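Local coordinates for DUF305 domain-containing protein (Deinococcus radiodurans R1, PDB 3BT5) that is of unknown function and folds as an all-helical domain belonging to the DUF305 family, which is grouped with the ferritin-like proteins, at residues Glu89-Gly94 / Leu108-Arg113; Glu74-Ser77 / Met83-Met86. All blocks are in the same frame, centred on the assembly; numbering follows the deposited sequence. Where two conformers were deposited one is given.

Interaction 1 (Glu89-Gly94 / Leu108-Arg113)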
# COMPACT_ATOMS: atom_id res chain seq x y z
N GLU A 89 8.23 12.02 0.52
CA GLU A 89 9.58 11.80 0.97
C GLU A 89 9.80 12.24 2.43
O GLU A 89 10.35 11.49 3.26
CB GLU A 89 10.50 12.56 -0.01
CG GLU A 89 11.96 12.45 0.21
CD GLU A 89 12.75 12.97 -1.00
OE1 GLU A 89 13.25 12.15 -1.80
OE2 GLU A 89 12.81 14.19 -1.18
N ALA A 90 9.37 13.46 2.75
CA ALA A 90 9.47 13.98 4.11
C ALA A 90 8.66 13.14 5.10
O ALA A 90 9.13 12.85 6.22
CB ALA A 90 9.03 15.42 4.16
N GLU A 91 7.44 12.77 4.70
CA GLU A 91 6.58 12.02 5.63
C GLU A 91 7.20 10.68 5.97
O GLU A 91 7.14 10.22 7.12
CB GLU A 91 5.18 11.86 5.03
CG GLU A 91 4.38 13.16 5.10
CD GLU A 91 3.07 13.09 4.35
OE1 GLU A 91 2.98 12.37 3.33
OE2 GLU A 91 2.12 13.79 4.76
N VAL A 92 7.74 9.99 4.96
CA VAL A 92 8.39 8.71 5.24
C VAL A 92 9.58 8.94 6.18
O VAL A 92 9.76 8.20 7.16
CB VAL A 92 8.88 8.03 3.94
CG1 VAL A 92 9.71 6.79 4.28
CG2 VAL A 92 7.66 7.67 3.06
N ALA A 93 10.39 9.97 5.91
CA ALA A 93 11.53 10.26 6.79
C ALA A 93 11.11 10.54 8.25
O ALA A 93 11.86 10.22 9.19
CB ALA A 93 12.34 11.41 6.23
N GLY A 94 9.94 11.14 8.44
CA GLY A 94 9.45 11.46 9.79
C GLY A 94 9.35 10.22 10.64
O GLY A 94 9.53 10.28 11.85
N LEU A 108 0.46 5.12 11.48
CA LEU A 108 -0.93 4.71 11.31
C LEU A 108 -1.68 5.69 10.42
O LEU A 108 -2.39 5.27 9.51
CB LEU A 108 -1.62 4.59 12.67
CG LEU A 108 -1.01 3.47 13.52
CD1 LEU A 108 -1.46 3.61 15.00
CD2 LEU A 108 -1.39 2.11 12.97
N ARG A 109 -1.50 7.00 10.65
CA ARG A 109 -2.17 7.98 9.80
C ARG A 109 -1.74 7.84 8.34
O ARG A 109 -2.57 7.90 7.43
CB ARG A 109 -1.93 9.39 10.31
CG ARG A 109 -2.57 9.66 11.66
CD ARG A 109 -2.46 11.11 11.95
NE ARG A 109 -1.10 11.47 12.34
CZ ARG A 109 -0.73 11.70 13.60
NH1 ARG A 109 0.52 12.01 13.87
NH2 ARG A 109 -1.62 11.61 14.58
N LEU A 110 -0.44 7.69 8.11
CA LEU A 110 0.05 7.59 6.75
C LEU A 110 -0.41 6.31 6.11
O LEU A 110 -0.78 6.32 4.93
CB LEU A 110 1.59 7.66 6.72
CG LEU A 110 2.20 9.01 7.13
CD1 LEU A 110 3.70 8.87 7.24
CD2 LEU A 110 1.82 10.12 6.11
N MET A 111 -0.39 5.20 6.84
CA MET A 111 -0.80 3.95 6.22
C MET A 111 -2.30 3.93 5.96
O MET A 111 -2.74 3.38 4.96
CB MET A 111 -0.38 2.75 7.08
CG MET A 111 -0.56 1.41 6.36
SD MET A 111 0.70 1.08 5.08
CE MET A 111 2.10 0.69 6.13
N ILE A 112 -3.10 4.54 6.84
CA ILE A 112 -4.52 4.66 6.55
C ILE A 112 -4.77 5.45 5.26
O ILE A 112 -5.54 5.01 4.41
CB ILE A 112 -5.31 5.29 7.73
CG1 ILE A 112 -5.37 4.30 8.91
CG2 ILE A 112 -6.71 5.75 7.28
CD1 ILE A 112 -5.74 5.00 10.24
N ARG A 113 -4.11 6.60 5.11
CA ARG A 113 -4.34 7.40 3.92
C ARG A 113 -3.87 6.66 2.67
O ARG A 113 -4.52 6.69 1.61
CB ARG A 113 -3.64 8.77 4.07
CG ARG A 113 -4.02 9.79 2.99
CD ARG A 113 -3.18 11.06 3.11
NE ARG A 113 -1.76 10.76 2.90
CZ ARG A 113 -0.74 11.51 3.30
NH1 ARG A 113 -0.91 12.63 4.00
NH2 ARG A 113 0.46 11.13 3.02
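Within 89-94 and 108-113, on helices 89-97 and 100-122, the backbones come nearest at Glu91 and Leu110, CA to CA 8.0 Å, and run in roughly opposite directions. Glu91 serves both as an aliphatic spacer and as a charged end. Its CB rests 3.9 Å from CD2 of Leu110, and the same methyl lies 3.7 Å from CD of Glu91, against one face of the carboxylate. Leucine suits this site because its forked end gives each methyl its own surface: CD1 sits 3.7 Å from the carbonyl O of Glu91, while CD2 backs the acid.

The two segments belong to a helical hairpin, whose short first arm lies outside the bundle of four long helices, consistent with the family's place in the ferritin clan. Val92 turns to Leu30 of helix 11-37, and Met111 reaches the same leucine from the other arm.

Arg113, one turn after Leu110, ties off the outer side. With CG anti to the backbone N (chi1 -170°) and a bend at chi3, the guanidinium comes to Glu91 edge-on. NH2 of Arg113 gives a salt-bridging hydrogen bond to OE1 of Glu91 at 2.8 Å, nearly in the guanidinium plane but 34° out of the carboxylate plane, on its syn side. NH1 of Arg113 adds a weak bond to OE2 of Glu91 at 3.3 Å. This pairing is that of one of two conformers deposited for Arg113, so the bridge may be only partly occupied. OE1 of Glu91 also accepts a hydrogen bond from the backbone N of Ser88, like the glutamate of a capping box, which steadies the carboxylate.

Interaction 2 (Glu74-Ser77 / Met83-Met86)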
# COMPACT_ATOMS: atom_id res chain seq x y z
N GLU A 74 7.03 3.37 -15.21
CA GLU A 74 7.87 4.52 -14.92
C GLU A 74 7.53 4.97 -13.50
O GLU A 74 6.40 4.80 -13.04
CB GLU A 74 7.56 5.64 -15.90
CG GLU A 74 7.03 5.13 -17.25
CD GLU A 74 5.53 4.83 -17.22
OE1 GLU A 74 5.14 3.67 -17.49
OE2 GLU A 74 4.75 5.75 -16.92
N PRO A 75 8.51 5.55 -12.77
CA PRO A 75 8.18 6.02 -11.43
C PRO A 75 7.00 7.01 -11.41
O PRO A 75 6.81 7.82 -12.34
CB PRO A 75 9.48 6.70 -10.97
CG PRO A 75 10.56 6.07 -11.81
CD PRO A 75 9.92 5.77 -13.13
N ILE A 76 6.18 6.92 -10.37
CA ILE A 76 5.12 7.92 -10.14
C ILE A 76 5.74 9.26 -9.69
O ILE A 76 6.70 9.25 -8.91
CB ILE A 76 4.15 7.38 -9.10
CG1 ILE A 76 3.52 6.06 -9.61
CG2 ILE A 76 3.10 8.45 -8.77
CD1 ILE A 76 2.88 5.25 -8.49
N SER A 77 5.23 10.39 -10.22
CA SER A 77 5.67 11.74 -9.79
C SER A 77 5.24 12.08 -8.38
O SER A 77 4.22 11.58 -7.92
CB SER A 77 5.04 12.81 -10.67
OG SER A 77 3.65 13.04 -10.40
N MET A 83 -1.54 12.34 -4.59
CA MET A 83 -2.95 12.10 -4.88
C MET A 83 -3.37 10.67 -4.67
O MET A 83 -4.51 10.39 -4.28
CB MET A 83 -3.26 12.50 -6.31
CG MET A 83 -3.17 13.95 -6.46
SD MET A 83 -3.61 14.46 -8.07
CE MET A 83 -3.42 16.23 -7.87
N MET A 84 -2.46 9.75 -4.96
CA MET A 84 -2.69 8.35 -4.70
C MET A 84 -2.69 8.01 -3.22
O MET A 84 -2.92 6.85 -2.87
CB MET A 84 -1.66 7.48 -5.43
CG MET A 84 -1.71 7.57 -6.95
SD MET A 84 -0.30 6.64 -7.57
CE MET A 84 -0.47 6.80 -9.34
N GLY A 85 -2.49 8.99 -2.34
CA GLY A 85 -2.43 8.72 -0.90
C GLY A 85 -1.08 8.23 -0.42
O GLY A 85 -0.96 7.91 0.78
N MET A 86 -0.09 8.16 -1.32
CA MET A 86 1.26 7.79 -0.89
C MET A 86 1.88 8.86 -0.00
O MET A 86 1.55 10.04 -0.11
CB MET A 86 2.15 7.50 -2.08
CG MET A 86 1.61 6.31 -2.88
SD MET A 86 2.48 5.95 -4.40
CE MET A 86 3.98 5.32 -3.73
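Ile76 meets Met84 and Met86, brought together by the short helix 78-83 that separates them in the chain and is capped at both ends: Ser77 holds the N-cap position with OG bonded to the backbone N of His80, and Gly85 closes the other end in a Schellman motif. The positive phi of Gly85 (83°) suits glycine, since a CB there would press on the preceding carbonyl O. The helix brings CA of Ile76 to 9.5 Å from CA of Met84.

From CB, the isoleucine side chain divides in two. CG2 lies 4.0 Å from both SD and CE of Met84, and CG1 is 4.1 Å from that CE. Further out, CD1 makes the nearest approach, 3.6 Å from SD of Met84 and 3.8 Å from its CE, so the two side chains meet tip to tip. A beta-branched residue suits the spot because both branches bear on one sulfur end, while an unbranched methionine can stretch far enough to meet them: Met84 is extended beyond CG.

Helix 11-37 lines the contact, with His19 touching both Ile76 and Met84; OE1 of Gln22 accepts a hydrogen bond from N of Ile76, NE2 of Gln22 donates to O of Glu74, and NE2 of His23 bonds to O of Met84. Met86 comes in beside Met84, but its last torsion (chi3 71°) turns CE aside, leaving SD nearest, 4.2 Å from CD1 of Ile76.

How the interactions relate
The contacts come in series along the chain, interaction 2 closing before interaction 1 opens, and their centres lie about 14 Å apart. Interaction 2 belongs to the loops around helix 78-83; interaction 1 joins the next helix, 89-97, to the long helix 100-122. Both lie against helix 11-37, so the segment linking the second and third long helices of the four-long-helix bundle is laid along the bundle's outside. They also touch directly: in the conformer given, NH2 of Arg113 packs 3.5 Å from O of Met86, and its NE packs near O of Gly85. The chain leaving interaction 2 thus passes beside the arginine of interaction 1.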